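Side-chain contacts in Alpha/beta fold hydrolase (Pseudomonas aeruginosa, PDB 6I8W), which acts as a membrane-bound phospholipase A, a bacterial virulence factor that degrades membrane phospholipids, and may hydrolyse monoacylglycerols: residues 298-301 with 302-306; 136-139 with 140-144; 120-123 with 124-128; 198-201 with 202-205. All coordinates share one frame; numbering follows the deposited sequence.

Interaction 1: 298-301 with 302-306; sequences QHYQ and AFLDG. With CO2 (carbon dioxide), chain H.
Tyr-300 and Leu-304 meet one turn apart on helix 293-308, the last helix of the alpha/beta hydrolase fold, where it borders a carbon dioxide pocket that Leu-304 shares with Tyr-89, His-132 and Arg-308. The leucine lays CD1 over one face of the phenol ring in a CH-pi contact, 3.9 Å from the centroid of the Tyr-300 ring and displaced toward the rim. Tyr-300 CG stands anti to the backbone N (chi1 -174°), which swings the ring along the helix toward its C-terminal end and under that methyl. Three residues on, Phe-303 CD2 approaches Tyr-300 CD1 at 3.9 Å, slantwise. Large apolar groups suit this side of the helix, which packs on strands 131-136 and 154-160. Another side carries Gln-301 and Asp-305. In one of its two conformers the bent chain of Gln-301 brings NE2 to 3.0 Å from Asp-305 OD1, amide and carboxylate planes 28° apart. NE2 is also hydrogen-bonded to Tyr-89 OH, and OD1 also forms a salt bridge with Arg-88. Backbone bonds run beneath, including Leu-304 N to Tyr-300 O at 2.9 Å. At the pocket, Leu-304 O lies 2.9 Å from O1 of the carbon dioxide, which is hydrogen-bonded to Tyr-89 OH. Dispersion forces thus seat the helix on the sheet, while the Asp-305 salt bridge, probably helped by Gln-301, ties it to the neighbouring loop.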
ATOM      1  N   GLN A 298     -16.603  -3.902  -1.480  1.00 25.91           N
ATOM      2  CA  GLN A 298     -18.005  -3.749  -1.863  0.53 27.20           C
ATOM      3  C   GLN A 298     -18.362  -2.271  -2.054  1.00 27.45           C
ATOM      4  O   GLN A 298     -19.072  -1.922  -2.989  1.00 28.55           O
ATOM      5  CB  GLN A 298     -18.934  -4.381  -0.819  0.53 28.14           C
ATOM      6  CG  GLN A 298     -19.079  -5.891  -0.935  0.53 31.91           C
ATOM      7  CD  GLN A 298     -19.989  -6.456   0.135  0.53 40.35           C
ATOM      8  OE1 GLN A 298     -21.185  -6.641  -0.091  0.53 37.57           O
ATOM      9  NE2 GLN A 298     -19.431  -6.716   1.314  0.53 42.22           N
ATOM     10  N   HIS A 299     -17.883  -1.407  -1.151  1.00 26.85           N
ATOM     11  CA  HIS A 299     -18.066   0.045  -1.319  1.00 29.33           C
ATOM     12  C   HIS A 299     -17.405   0.509  -2.620  1.00 26.89           C
ATOM     13  O   HIS A 299     -17.963   1.303  -3.383  1.00 28.98           O
ATOM     14  CB  HIS A 299     -17.469   0.833  -0.139  1.00 27.17           C
ATOM     15  CG  HIS A 299     -18.331   0.868   1.086  1.00 28.35           C
ATOM     16  ND1 HIS A 299     -19.621   1.355   1.086  1.00 30.34           N
ATOM     17  CD2 HIS A 299     -18.057   0.532   2.371  1.00 31.48           C
ATOM     18  CE1 HIS A 299     -20.117   1.291   2.309  1.00 31.33           C
ATOM     19  NE2 HIS A 299     -19.183   0.804   3.111  1.00 30.82           N
ATOM     20  N   TYR A 300     -16.204   0.009  -2.867  1.00 25.66           N
ATOM     21  CA  TYR A 300     -15.460   0.355  -4.080  1.00 25.46           C
ATOM     22  C   TYR A 300     -16.180  -0.146  -5.345  1.00 27.89           C
ATOM     23  O   TYR A 300     -16.295   0.598  -6.316  1.00 28.37           O
ATOM     24  CB  TYR A 300     -14.049  -0.222  -4.014  1.00 24.74           C
ATOM     25  CG  TYR A 300     -13.139   0.177  -5.152  1.00 26.53           C
ATOM     26  CD1 TYR A 300     -13.111   1.489  -5.622  1.00 27.95           C
ATOM     27  CD2 TYR A 300     -12.276  -0.749  -5.733  1.00 31.83           C
ATOM     28  CE1 TYR A 300     -12.254   1.864  -6.664  1.00 29.01           C
ATOM     29  CE2 TYR A 300     -11.413  -0.385  -6.768  1.00 35.22           C
ATOM     30  CZ  TYR A 300     -11.411   0.925  -7.221  1.00 35.14           C
ATOM     31  OH  TYR A 300     -10.566   1.291  -8.243  1.00 34.70           O
ATOM     32  N   GLN A 301     -16.677  -1.391  -5.333  1.00 26.60           N
ATOM     33  CA  GLN A 301     -17.451  -1.899  -6.469  0.53 27.98           C
ATOM     34  C   GLN A 301     -18.693  -1.060  -6.722  1.00 30.42           C
ATOM     35  O   GLN A 301     -19.089  -0.835  -7.878  1.00 30.75           O
ATOM     36  CB  GLN A 301     -17.873  -3.353  -6.249  0.53 28.77           C
ATOM     37  CG  GLN A 301     -18.650  -3.916  -7.423  0.53 30.75           C
ATOM     38  CD  GLN A 301     -17.806  -4.017  -8.686  0.53 44.08           C
ATOM     39  OE1 GLN A 301     -17.043  -4.975  -8.850  0.53 39.14           O
ATOM     40  NE2 GLN A 301     -17.949  -3.041  -9.594  0.53 31.13           N
ATOM     41  N   ALA A 302     -19.322  -0.603  -5.643  1.00 29.90           N
ATOM     42  CA  ALA A 302     -20.517   0.218  -5.780  1.00 32.73           C
ATOM     43  C   ALA A 302     -20.160   1.530  -6.480  1.00 32.07           C
ATOM     44  O   ALA A 302     -20.856   1.983  -7.389  1.00 33.92           O
ATOM     45  CB  ALA A 302     -21.152   0.477  -4.411  1.00 32.71           C
ATOM     46  N   PHE A 303     -19.075   2.137  -6.015  1.00 30.36           N
ATOM     47  CA  PHE A 303     -18.534   3.355  -6.617  1.00 32.42           C
ATOM     48  C   PHE A 303     -18.251   3.145  -8.103  1.00 32.83           C
ATOM     49  O   PHE A 303     -18.712   3.917  -8.935  1.00 31.81           O
ATOM     50  CB  PHE A 303     -17.252   3.783  -5.874  1.00 28.70           C
ATOM     51  CG  PHE A 303     -16.408   4.794  -6.619  1.00 28.53           C
ATOM     52  CD1 PHE A 303     -16.807   6.121  -6.712  1.00 34.23           C
ATOM     53  CD2 PHE A 303     -15.208   4.411  -7.218  1.00 33.40           C
ATOM     54  CE1 PHE A 303     -16.025   7.056  -7.390  1.00 33.06           C
ATOM     55  CE2 PHE A 303     -14.415   5.341  -7.895  1.00 34.04           C
ATOM     56  CZ  PHE A 303     -14.819   6.658  -7.973  1.00 32.62           C
ATOM     57  N   LEU A 304     -17.523   2.073  -8.438  1.00 30.12           N
ATOM     58  CA  LEU A 304     -17.201   1.768  -9.835  1.00 29.45           C
ATOM     59  C   LEU A 304     -18.450   1.557 -10.696  1.00 37.61           C
ATOM     60  O   LEU A 304     -18.486   1.928 -11.873  1.00 37.25           O
ATOM     61  CB  LEU A 304     -16.324   0.518  -9.920  1.00 31.51           C
ATOM     62  CG  LEU A 304     -14.917   0.676  -9.347  1.00 30.24           C
ATOM     63  CD1 LEU A 304     -14.232  -0.682  -9.318  1.00 29.11           C
ATOM     64  CD2 LEU A 304     -14.118   1.671 -10.200  1.00 31.51           C
ATOM     65  N   ASP A 305     -19.454   0.909 -10.122  1.00 33.43           N
ATOM     66  CA  ASP A 305     -20.715   0.691 -10.839  1.00 35.67           C
ATOM     67  C   ASP A 305     -21.324   2.036 -11.227  1.00 37.40           C
ATOM     68  O   ASP A 305     -21.783   2.219 -12.350  1.00 41.28           O
ATOM     69  CB  ASP A 305     -21.718  -0.092  -9.986  1.00 42.37           C
ATOM     70  CG  ASP A 305     -21.442  -1.589  -9.965  1.00 55.11           C
ATOM     71  OD1 ASP A 305     -20.552  -2.060 -10.713  1.00 60.00           O
ATOM     72  OD2 ASP A 305     -22.129  -2.302  -9.201  1.00 52.42           O
ATOM     73  N   GLY A 306     -21.336   2.978 -10.291  1.00 37.01           N
ATOM     74  CA  GLY A 306     -21.823   4.312 -10.599  1.00 42.73           C
ATOM     75  C   GLY A 306     -21.009   4.975 -11.694  1.00 45.11           C
ATOM     76  O   GLY A 306     -21.566   5.525 -12.631  1.00 49.61           O
TER
HETATM   77  C   CO2 H 406     -16.753   0.254 -14.095  1.00 63.60           C
HETATM   78  O1  CO2 H 406     -16.627   1.370 -13.989  1.00 56.62           O
HETATM   79  O2  CO2 H 406     -16.872  -0.855 -14.181  1.00 49.69           O

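Interaction 2: 136-139 with 140-144; sequences NSMG and GHIAA
The His-141 imidazole is carried away from residues 136-139, and the side chain meets them through CB, 3.3 Å from Met-138 O. CG lies anti to the backbone N (chi1 -166°), which directs the ring off the turn, and NE2 is hydrogen-bonded to Ile-237 O. The buried amide of Asn-136 is engaged elsewhere, ND2 bonded to Ile-160 O and His-286 O. Between them the chain turns sharply from strand into helix. Ser-137 sits there with positive phi (57°), the strained backbone expected of the nucleophile elbow of alpha/beta hydrolases, and Gly-135, Ser-137 and Gly-139 fit the GxSxG pattern. In one of its two conformers Ser-137 OG is hydrogen-bonded to His-286 NE2, consistent with a Ser-His-Asp triad completed by Asp-258. Ser-137 O accepts His-141 N at 3.0 Å, nearly straight off the carbonyl, and more weakly Gly-140 N. Gly-139 and Gly-140, having no side chains, keep the start of the helix slim beside the elbow, and Gly-139 O takes Ala-143 N at 2.8 Å. On another side Met-138 and Ile-142 run side by side, Met-138 CG 4.2 Å from Ile-142 CD1, a loose apolar touch backed by Leu-96. Helix 138-149 follows strand 131-136 in a beta-alpha-beta unit: Ile-142 packs on helix 112-125, while the small Ala-143 and Ala-144 rest on strand 154-160.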
ATOM      1  N   ASN A 136      -3.673   3.682  -1.135  1.00 30.40           N
ATOM      2  CA  ASN A 136      -3.787   3.862   0.303  1.00 28.25           C
ATOM      3  C   ASN A 136      -2.635   4.702   0.870  1.00 31.64           C
ATOM      4  O   ASN A 136      -1.461   4.427   0.602  1.00 33.24           O
ATOM      5  CB  ASN A 136      -3.834   2.495   0.991  1.00 29.03           C
ATOM      6  CG  ASN A 136      -3.705   2.583   2.507  1.00 35.72           C
ATOM      7  OD1 ASN A 136      -2.732   2.100   3.080  1.00 32.53           O
ATOM      8  ND2 ASN A 136      -4.695   3.184   3.162  1.00 31.12           N
ATOM      9  N   SER A 137      -2.987   5.704   1.671  1.00 31.64           N
ATOM     10  CA  SER A 137      -1.998   6.510   2.380  0.74 35.40           C
ATOM     11  C   SER A 137      -0.987   7.160   1.429  1.00 36.55           C
ATOM     12  O   SER A 137      -1.361   7.927   0.555  1.00 36.40           O
ATOM     13  CB  SER A 137      -1.304   5.637   3.423  0.74 39.30           C
ATOM     14  OG  SER A 137      -0.653   6.412   4.409  0.74 47.53           O
ATOM     15  N   MET A 138       0.299   6.854   1.611  1.00 35.04           N
ATOM     16  CA  MET A 138       1.331   7.372   0.694  1.00 32.64           C
ATOM     17  C   MET A 138       0.996   7.034  -0.774  1.00 36.81           C
ATOM     18  O   MET A 138       1.232   7.833  -1.673  1.00 33.70           O
ATOM     19  CB  MET A 138       2.713   6.810   1.042  1.00 36.17           C
ATOM     20  CG  MET A 138       3.818   7.300   0.092  1.00 34.27           C
ATOM     21  SD  MET A 138       5.352   6.358   0.233  1.00 39.18           S
ATOM     22  CE  MET A 138       4.856   4.786  -0.487  1.00 36.88           C
ATOM     23  N   GLY A 139       0.452   5.838  -1.002  1.00 32.46           N
ATOM     24  CA  GLY A 139       0.044   5.423  -2.338  1.00 28.93           C
ATOM     25  C   GLY A 139      -1.144   6.221  -2.875  1.00 32.65           C
ATOM     26  O   GLY A 139      -1.291   6.417  -4.080  1.00 31.62           O
ATOM     27  N   GLY A 140      -2.007   6.681  -1.975  1.00 30.79           N
ATOM     28  CA  GLY A 140      -3.109   7.548  -2.375  1.00 29.98           C
ATOM     29  C   GLY A 140      -2.591   8.925  -2.752  1.00 37.51           C
ATOM     30  O   GLY A 140      -3.089   9.558  -3.680  1.00 34.32           O
ATOM     31  N   HIS A 141      -1.585   9.392  -2.016  1.00 35.35           N
ATOM     32  CA  HIS A 141      -0.939  10.670  -2.319  1.00 37.04           C
ATOM     33  C   HIS A 141      -0.386  10.620  -3.752  1.00 36.68           C
ATOM     34  O   HIS A 141      -0.608  11.527  -4.559  1.00 36.53           O
ATOM     35  CB  HIS A 141       0.173  10.957  -1.299  1.00 33.78           C
ATOM     36  CG  HIS A 141       0.678  12.370  -1.319  1.00 38.87           C
ATOM     37  ND1 HIS A 141       1.569  12.854  -0.382  1.00 43.90           N
ATOM     38  CD2 HIS A 141       0.412  13.403  -2.153  1.00 40.69           C
ATOM     39  CE1 HIS A 141       1.829  14.127  -0.640  1.00 44.52           C
ATOM     40  NE2 HIS A 141       1.144  14.482  -1.711  1.00 43.38           N
ATOM     41  N   ILE A 142       0.309   9.528  -4.052  1.00 36.21           N
ATOM     42  CA  ILE A 142       0.861   9.253  -5.378  1.00 35.21           C
ATOM     43  C   ILE A 142      -0.231   9.111  -6.460  1.00 36.24           C
ATOM     44  O   ILE A 142      -0.108   9.661  -7.555  1.00 34.28           O
ATOM     45  CB  ILE A 142       1.708   7.957  -5.331  1.00 39.09           C
ATOM     46  CG1 ILE A 142       3.000   8.192  -4.525  1.00 37.05           C
ATOM     47  CG2 ILE A 142       2.001   7.433  -6.739  1.00 32.34           C
ATOM     48  CD1 ILE A 142       3.666   6.880  -4.055  1.00 34.50           C
ATOM     49  N   ALA A 143      -1.289   8.364  -6.153  1.00 30.86           N
ATOM     50  CA  ALA A 143      -2.387   8.166  -7.106  1.00 33.57           C
ATOM     51  C   ALA A 143      -3.058   9.487  -7.467  1.00 33.88           C
ATOM     52  O   ALA A 143      -3.427   9.717  -8.615  1.00 34.76           O
ATOM     53  CB  ALA A 143      -3.425   7.213  -6.542  1.00 30.10           C
ATOM     54  N   ALA A 144      -3.248  10.347  -6.475  1.00 32.13           N
ATOM     55  CA  ALA A 144      -3.883  11.634  -6.744  1.00 36.31           C
ATOM     56  C   ALA A 144      -3.039  12.457  -7.721  1.00 43.34           C
ATOM     57  O   ALA A 144      -3.582  13.092  -8.623  1.00 39.05           O
ATOM     58  CB  ALA A 144      -4.111  12.405  -5.453  1.00 43.36           C
TER

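Interaction 3: 120-123 with 124-128; sequences ANFA and AAIGV
A Schellman motif ends helix 112-125 of the alpha/beta hydrolase fold, and the pairing of Phe-122 with Ile-126 spans its last turn. The phenyl ring of Phe-122 has its CE2 3.9 Å from Ile-126 CD1, which meets the ring aslant, and Ile-126 CG2 also lies near it, beside CE1 and CZ. Ile-126 holds CG1 between its backbone N and carbonyl carbon (chi1 60°), an unusual torsion that places both branches within reach of the phenyl. Bulky apolar residues suit this side, which lies on strands 50-57 and 90-94; Tyr-54 meets the Phe-122 ring edge to face. Ala-123 is small enough to fit against Tyr-146 of helix 138-149, and its carbonyl is capped by the turn. Ala-123 O accepts Val-128 N at 2.9 Å and, weakly, Ile-126 N. Phe-122 O still takes Ile-126 N at 3.0 Å, a regular helical bond. Gly-127 reverses the chain with positive phi (80°), a conformation glycine adopts readily because it has no CB to clash. Its N donates back to Ala-124 O at 3.0 Å, the inner bond of the motif.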
ATOM      1  N   ALA A 120       3.130   5.831 -13.670  1.00 33.49           N
ATOM      2  CA  ALA A 120       2.655   6.062 -15.032  1.00 37.32           C
ATOM      3  C   ALA A 120       3.530   5.328 -16.053  1.00 39.71           C
ATOM      4  O   ALA A 120       3.020   4.723 -16.993  1.00 40.29           O
ATOM      5  CB  ALA A 120       2.618   7.540 -15.340  1.00 41.98           C
ATOM      6  N   ASN A 121       4.845   5.385 -15.871  1.00 38.05           N
ATOM      7  CA  ASN A 121       5.760   4.646 -16.737  1.00 36.62           C
ATOM      8  C   ASN A 121       5.541   3.127 -16.616  1.00 38.37           C
ATOM      9  O   ASN A 121       5.678   2.389 -17.597  1.00 34.17           O
ATOM     10  CB  ASN A 121       7.222   4.980 -16.398  1.00 36.42           C
ATOM     11  CG  ASN A 121       7.600   6.412 -16.746  1.00 50.89           C
ATOM     12  OD1 ASN A 121       6.935   7.064 -17.543  1.00 48.94           O
ATOM     13  ND2 ASN A 121       8.676   6.908 -16.135  1.00 52.56           N
ATOM     14  N   PHE A 122       5.225   2.671 -15.411  1.00 32.01           N
ATOM     15  CA  PHE A 122       4.906   1.260 -15.174  1.00 37.34           C
ATOM     16  C   PHE A 122       3.633   0.831 -15.924  1.00 35.21           C
ATOM     17  O   PHE A 122       3.592  -0.235 -16.530  1.00 35.92           O
ATOM     18  CB  PHE A 122       4.754   0.987 -13.669  1.00 31.71           C
ATOM     19  CG  PHE A 122       4.097  -0.352 -13.337  1.00 29.94           C
ATOM     20  CD1 PHE A 122       4.835  -1.532 -13.317  1.00 30.86           C
ATOM     21  CD2 PHE A 122       2.749  -0.415 -13.015  1.00 27.46           C
ATOM     22  CE1 PHE A 122       4.224  -2.759 -12.988  1.00 29.16           C
ATOM     23  CE2 PHE A 122       2.133  -1.637 -12.695  1.00 29.52           C
ATOM     24  CZ  PHE A 122       2.868  -2.798 -12.685  1.00 30.40           C
ATOM     25  N   ALA A 123       2.595   1.654 -15.872  1.00 33.01           N
ATOM     26  CA  ALA A 123       1.366   1.321 -16.584  1.00 35.54           C
ATOM     27  C   ALA A 123       1.658   1.163 -18.083  1.00 40.25           C
ATOM     28  O   ALA A 123       1.214   0.196 -18.704  1.00 36.22           O
ATOM     29  CB  ALA A 123       0.284   2.388 -16.340  1.00 37.52           C
ATOM     30  N   ALA A 124       2.440   2.080 -18.653  1.00 37.89           N
ATOM     31  CA  ALA A 124       2.823   1.961 -20.056  1.00 38.47           C
ATOM     32  C   ALA A 124       3.632   0.686 -20.298  1.00 42.28           C
ATOM     33  O   ALA A 124       3.474   0.022 -21.327  1.00 40.19           O
ATOM     34  CB  ALA A 124       3.621   3.205 -20.518  1.00 40.90           C
ATOM     35  N   ALA A 125       4.494   0.342 -19.346  1.00 36.18           N
ATOM     36  CA  ALA A 125       5.362  -0.810 -19.502  1.00 39.47           C
ATOM     37  C   ALA A 125       4.576  -2.125 -19.543  1.00 38.17           C
ATOM     38  O   ALA A 125       5.006  -3.080 -20.193  1.00 37.81           O
ATOM     39  CB  ALA A 125       6.392  -0.854 -18.370  1.00 37.53           C
ATOM     40  N   ILE A 126       3.436  -2.189 -18.866  1.00 36.12           N
ATOM     41  CA  ILE A 126       2.628  -3.418 -18.943  1.00 41.65           C
ATOM     42  C   ILE A 126       1.464  -3.271 -19.925  1.00 42.74           C
ATOM     43  O   ILE A 126       0.580  -4.125 -19.999  1.00 38.99           O
ATOM     44  CB  ILE A 126       2.082  -3.850 -17.558  1.00 35.34           C
ATOM     45  CG1 ILE A 126       1.188  -2.769 -16.947  1.00 36.04           C
ATOM     46  CG2 ILE A 126       3.232  -4.191 -16.621  1.00 32.05           C
ATOM     47  CD1 ILE A 126       0.335  -3.282 -15.769  1.00 32.46           C
ATOM     48  N   GLY A 127       1.482  -2.187 -20.692  1.00 40.52           N
ATOM     49  CA  GLY A 127       0.574  -2.033 -21.812  1.00 43.64           C
ATOM     50  C   GLY A 127      -0.818  -1.581 -21.432  1.00 46.72           C
ATOM     51  O   GLY A 127      -1.781  -1.892 -22.122  1.00 45.22           O
ATOM     52  N   VAL A 128      -0.927  -0.842 -20.334  1.00 42.67           N
ATOM     53  CA  VAL A 128      -2.215  -0.324 -19.903  1.00 43.45           C
ATOM     54  C   VAL A 128      -2.268   1.176 -20.175  1.00 45.80           C
ATOM     55  O   VAL A 128      -1.401   1.913 -19.724  1.00 51.33           O
ATOM     56  CB  VAL A 128      -2.465  -0.599 -18.406  1.00 37.91           C
ATOM     57  CG1 VAL A 128      -3.744   0.083 -17.952  1.00 42.33           C
ATOM     58  CG2 VAL A 128      -2.525  -2.112 -18.148  1.00 34.12           C
TER

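Interaction 4: 198-201 with 202-205; sequences FVFV and QQPP. With BOG (octyl beta-D-glucopyranoside), chain D.
This is a local turn contact between Phe-200 and Pro-204, formed where helix 191-199 gives way to the loop leading to helix 208-234. Pro-204 CD sits over one face of the phenyl ring, 3.8 Å from the centroid of the Phe-200 ring in a CH-pi contact, with the proline crossing the ring at about a right angle. The CD hydrogens, next to the ring nitrogen and mildly polarised, suit an aromatic face. Phe-200 turns its ring beside the backbone N (chi1 -68°), toward the returning chain, where Gln-203 CG comes obliquely to 3.8 Å from Phe-200 CD2. Both segments belong to the mainly helical insert between strands 154-160 and 250-255, the position of the lid in many alpha/beta hydrolases. Here the insert meets a bound octyl glucoside: its C7' lies 3.7 Å from Phe-200 CE2, and its C8' 3.6 Å from Gln-203 CG, so the alkyl tail ends against phenyl and methylene groups. The sugar hydroxyl O2 donates to Pro-205 O at 3.0 Å. Gln-203 is held by its amide, NE2 donating to Pro-204 O at 2.9 Å with the oxygen close to the amide plane and OE1 hydrogen-bonded to Gln-193 NE2. A water links Val-201 O with Gln-203 N across the turn, while Glu-291 accepts the N-H groups of Val-201 and Gln-202.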
ATOM      1  N   PHE A 198      -1.402   0.395  15.902  1.00 42.79           N
ATOM      2  CA  PHE A 198      -1.505   1.782  15.455  1.00 42.47           C
ATOM      3  C   PHE A 198      -2.412   1.950  14.222  1.00 56.33           C
ATOM      4  O   PHE A 198      -3.058   2.993  14.056  1.00 40.60           O
ATOM      5  CB  PHE A 198      -0.113   2.329  15.150  1.00 42.84           C
ATOM      6  CG  PHE A 198      -0.064   3.819  14.987  1.00 44.39           C
ATOM      7  CD1 PHE A 198      -0.405   4.656  16.037  1.00 49.24           C
ATOM      8  CD2 PHE A 198       0.371   4.387  13.801  1.00 47.88           C
ATOM      9  CE1 PHE A 198      -0.346   6.035  15.895  1.00 45.41           C
ATOM     10  CE2 PHE A 198       0.440   5.759  13.651  1.00 49.07           C
ATOM     11  CZ  PHE A 198       0.082   6.586  14.699  1.00 46.01           C
ATOM     12  N   VAL A 199      -2.461   0.939  13.356  1.00 39.25           N
ATOM     13  CA  VAL A 199      -3.195   1.084  12.098  1.00 37.70           C
ATOM     14  C   VAL A 199      -4.493   0.268  12.055  1.00 37.25           C
ATOM     15  O   VAL A 199      -5.320   0.499  11.175  1.00 36.37           O
ATOM     16  CB  VAL A 199      -2.328   0.692  10.873  1.00 39.74           C
ATOM     17  CG1 VAL A 199      -1.038   1.537  10.802  1.00 37.27           C
ATOM     18  CG2 VAL A 199      -2.007  -0.791  10.902  1.00 37.71           C
ATOM     19  N   PHE A 200      -4.676  -0.665  12.995  1.00 38.31           N
ATOM     20  CA  PHE A 200      -5.911  -1.469  13.068  1.00 39.67           C
ATOM     21  C   PHE A 200      -6.772  -1.155  14.285  1.00 43.97           C
ATOM     22  O   PHE A 200      -6.269  -1.057  15.408  1.00 41.10           O
ATOM     23  CB  PHE A 200      -5.604  -2.971  13.115  1.00 37.99           C
ATOM     24  CG  PHE A 200      -5.022  -3.531  11.853  1.00 38.88           C
ATOM     25  CD1 PHE A 200      -5.804  -3.673  10.715  1.00 38.29           C
ATOM     26  CD2 PHE A 200      -3.695  -3.948  11.817  1.00 38.45           C
ATOM     27  CE1 PHE A 200      -5.267  -4.205   9.552  1.00 34.57           C
ATOM     28  CE2 PHE A 200      -3.151  -4.484  10.662  1.00 37.92           C
ATOM     29  CZ  PHE A 200      -3.930  -4.607   9.523  1.00 34.80           C
ATOM     30  N   VAL A 201      -8.085  -1.070  14.083  1.00 39.65           N
ATOM     31  CA  VAL A 201      -8.982  -1.115  15.223  1.00 41.45           C
ATOM     32  C   VAL A 201      -9.187  -2.576  15.629  1.00 43.56           C
ATOM     33  O   VAL A 201      -8.942  -2.949  16.774  1.00 43.48           O
ATOM     34  CB  VAL A 201     -10.327  -0.428  14.919  1.00 41.77           C
ATOM     35  CG1 VAL A 201     -11.302  -0.617  16.088  1.00 43.95           C
ATOM     36  CG2 VAL A 201     -10.088   1.052  14.630  1.00 41.68           C
ATOM     37  N   GLN A 202      -9.638  -3.406  14.693  1.00 40.74           N
ATOM     38  CA  GLN A 202      -9.734  -4.842  14.939  1.00 41.13           C
ATOM     39  C   GLN A 202      -8.726  -5.510  14.036  1.00 45.20           C
ATOM     40  O   GLN A 202      -8.905  -5.552  12.812  1.00 40.86           O
ATOM     41  CB  GLN A 202     -11.152  -5.392  14.662  1.00 41.47           C
ATOM     42  CG  GLN A 202     -12.210  -4.984  15.683  1.00 50.28           C
ATOM     43  CD  GLN A 202     -13.565  -5.650  15.435  1.00 62.32           C
ATOM     44  OE1 GLN A 202     -14.195  -5.438  14.396  1.00 61.28           O
ATOM     45  NE2 GLN A 202     -14.014  -6.455  16.392  1.00 58.83           N
ATOM     46  N   GLN A 203      -7.652  -6.010  14.629  1.00 40.26           N
ATOM     47  CA  GLN A 203      -6.591  -6.576  13.831  1.00 39.24           C
ATOM     48  C   GLN A 203      -6.994  -7.960  13.342  1.00 41.33           C
ATOM     49  O   GLN A 203      -7.472  -8.770  14.116  1.00 40.90           O
ATOM     50  CB  GLN A 203      -5.295  -6.658  14.624  1.00 40.28           C
ATOM     51  CG  GLN A 203      -4.145  -7.196  13.796  1.00 40.59           C
ATOM     52  CD  GLN A 203      -3.107  -7.876  14.644  1.00 48.96           C
ATOM     53  OE1 GLN A 203      -2.565  -7.283  15.575  1.00 45.85           O
ATOM     54  NE2 GLN A 203      -2.830  -9.136  14.337  1.00 52.02           N
ATOM     55  N   PRO A 204      -6.803  -8.230  12.048  1.00 39.82           N
ATOM     56  CA  PRO A 204      -7.029  -9.607  11.593  1.00 42.66           C
ATOM     57  C   PRO A 204      -6.063 -10.587  12.275  1.00 38.94           C
ATOM     58  O   PRO A 204      -4.927 -10.214  12.570  1.00 41.74           O
ATOM     59  CB  PRO A 204      -6.763  -9.527  10.079  1.00 43.54           C
ATOM     60  CG  PRO A 204      -6.965  -8.085   9.725  1.00 40.13           C
ATOM     61  CD  PRO A 204      -6.510  -7.306  10.937  1.00 40.37           C
ATOM     62  N   PRO A 205      -6.520 -11.824  12.535  1.00 40.37           N
ATOM     63  CA  PRO A 205      -5.712 -12.884  13.153  1.00 42.11           C
ATOM     64  C   PRO A 205      -4.427 -13.117  12.361  1.00 43.03           C
ATOM     65  O   PRO A 205      -4.469 -13.210  11.129  1.00 41.83           O
ATOM     66  CB  PRO A 205      -6.627 -14.117  13.078  1.00 48.63           C
ATOM     67  CG  PRO A 205      -7.988 -13.575  12.986  1.00 48.70           C
ATOM     68  CD  PRO A 205      -7.881 -12.287  12.217  1.00 43.05           C
TER
HETATM   69  C1  BOG D 402      -3.601 -16.266   8.233  1.00 58.67           C
HETATM   70  O1  BOG D 402      -3.362 -14.887   7.950  1.00 55.54           O
HETATM   71  C2  BOG D 402      -4.779 -16.331   9.214  1.00 61.82           C
HETATM   72  O2  BOG D 402      -4.277 -16.106  10.529  1.00 63.33           O
HETATM   73  C3  BOG D 402      -5.561 -17.643   9.192  1.00 70.37           C
HETATM   74  O3  BOG D 402      -6.757 -17.561   9.982  1.00 64.87           O
HETATM   75  C4  BOG D 402      -5.905 -17.952   7.748  1.00 79.12           C
HETATM   76  O4  BOG D 402      -6.760 -19.107   7.656  1.00 82.44           O
HETATM   77  C5  BOG D 402      -4.564 -18.166   7.048  1.00 75.86           C
HETATM   78  O5  BOG D 402      -3.828 -16.934   6.986  1.00 72.51           O
HETATM   79  C6  BOG D 402      -4.707 -18.781   5.655  1.00 67.37           C
HETATM   80  O6  BOG D 402      -4.597 -17.790   4.631  1.00 46.38           O
HETATM   81  C1' BOG D 402      -2.235 -14.664   7.108  1.00 56.56           C
HETATM   82  C2' BOG D 402      -2.288 -13.234   6.592  1.00 53.11           C
HETATM   83  C3' BOG D 402      -2.945 -12.343   7.633  1.00 58.11           C
HETATM   84  C4' BOG D 402      -2.796 -10.870   7.303  1.00 57.86           C
HETATM   85  C5' BOG D 402      -2.580 -10.098   8.597  1.00 61.72           C
HETATM   86  C6' BOG D 402      -2.747  -8.602   8.383  1.00 61.78           C
HETATM   87  C7' BOG D 402      -2.021  -7.827   9.472  1.00 61.53           C
HETATM   88  C8' BOG D 402      -2.487  -8.271  10.839  1.00 59.72           C
HETATM   89  O   HOH W   1      -7.270  -5.651  17.596  1.00 53.30           O

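Overall arrangement
Interaction 2 is the buried one, near the centre of the chain; interactions 1 and 3 are partly buried on peripheral helices, and interaction 4 lies at the surface. Interactions 1 and 2 both meet strand 154-160, though their nearest atoms stay about 9 Å apart, while helix 112-125, carrying interaction 3, packs against the helix of interaction 2. Interactions 3 and 4 stand on opposite sides of the chain's centre, centres about 33 Å apart. Chemistry follows place: glycines and backbone bonds shape the central elbow, aromatic–aliphatic pairs face the sheet in 1 and 3, and at 4 a ring–proline pair meets detergent, with a water bridging two backbone groups of the turn.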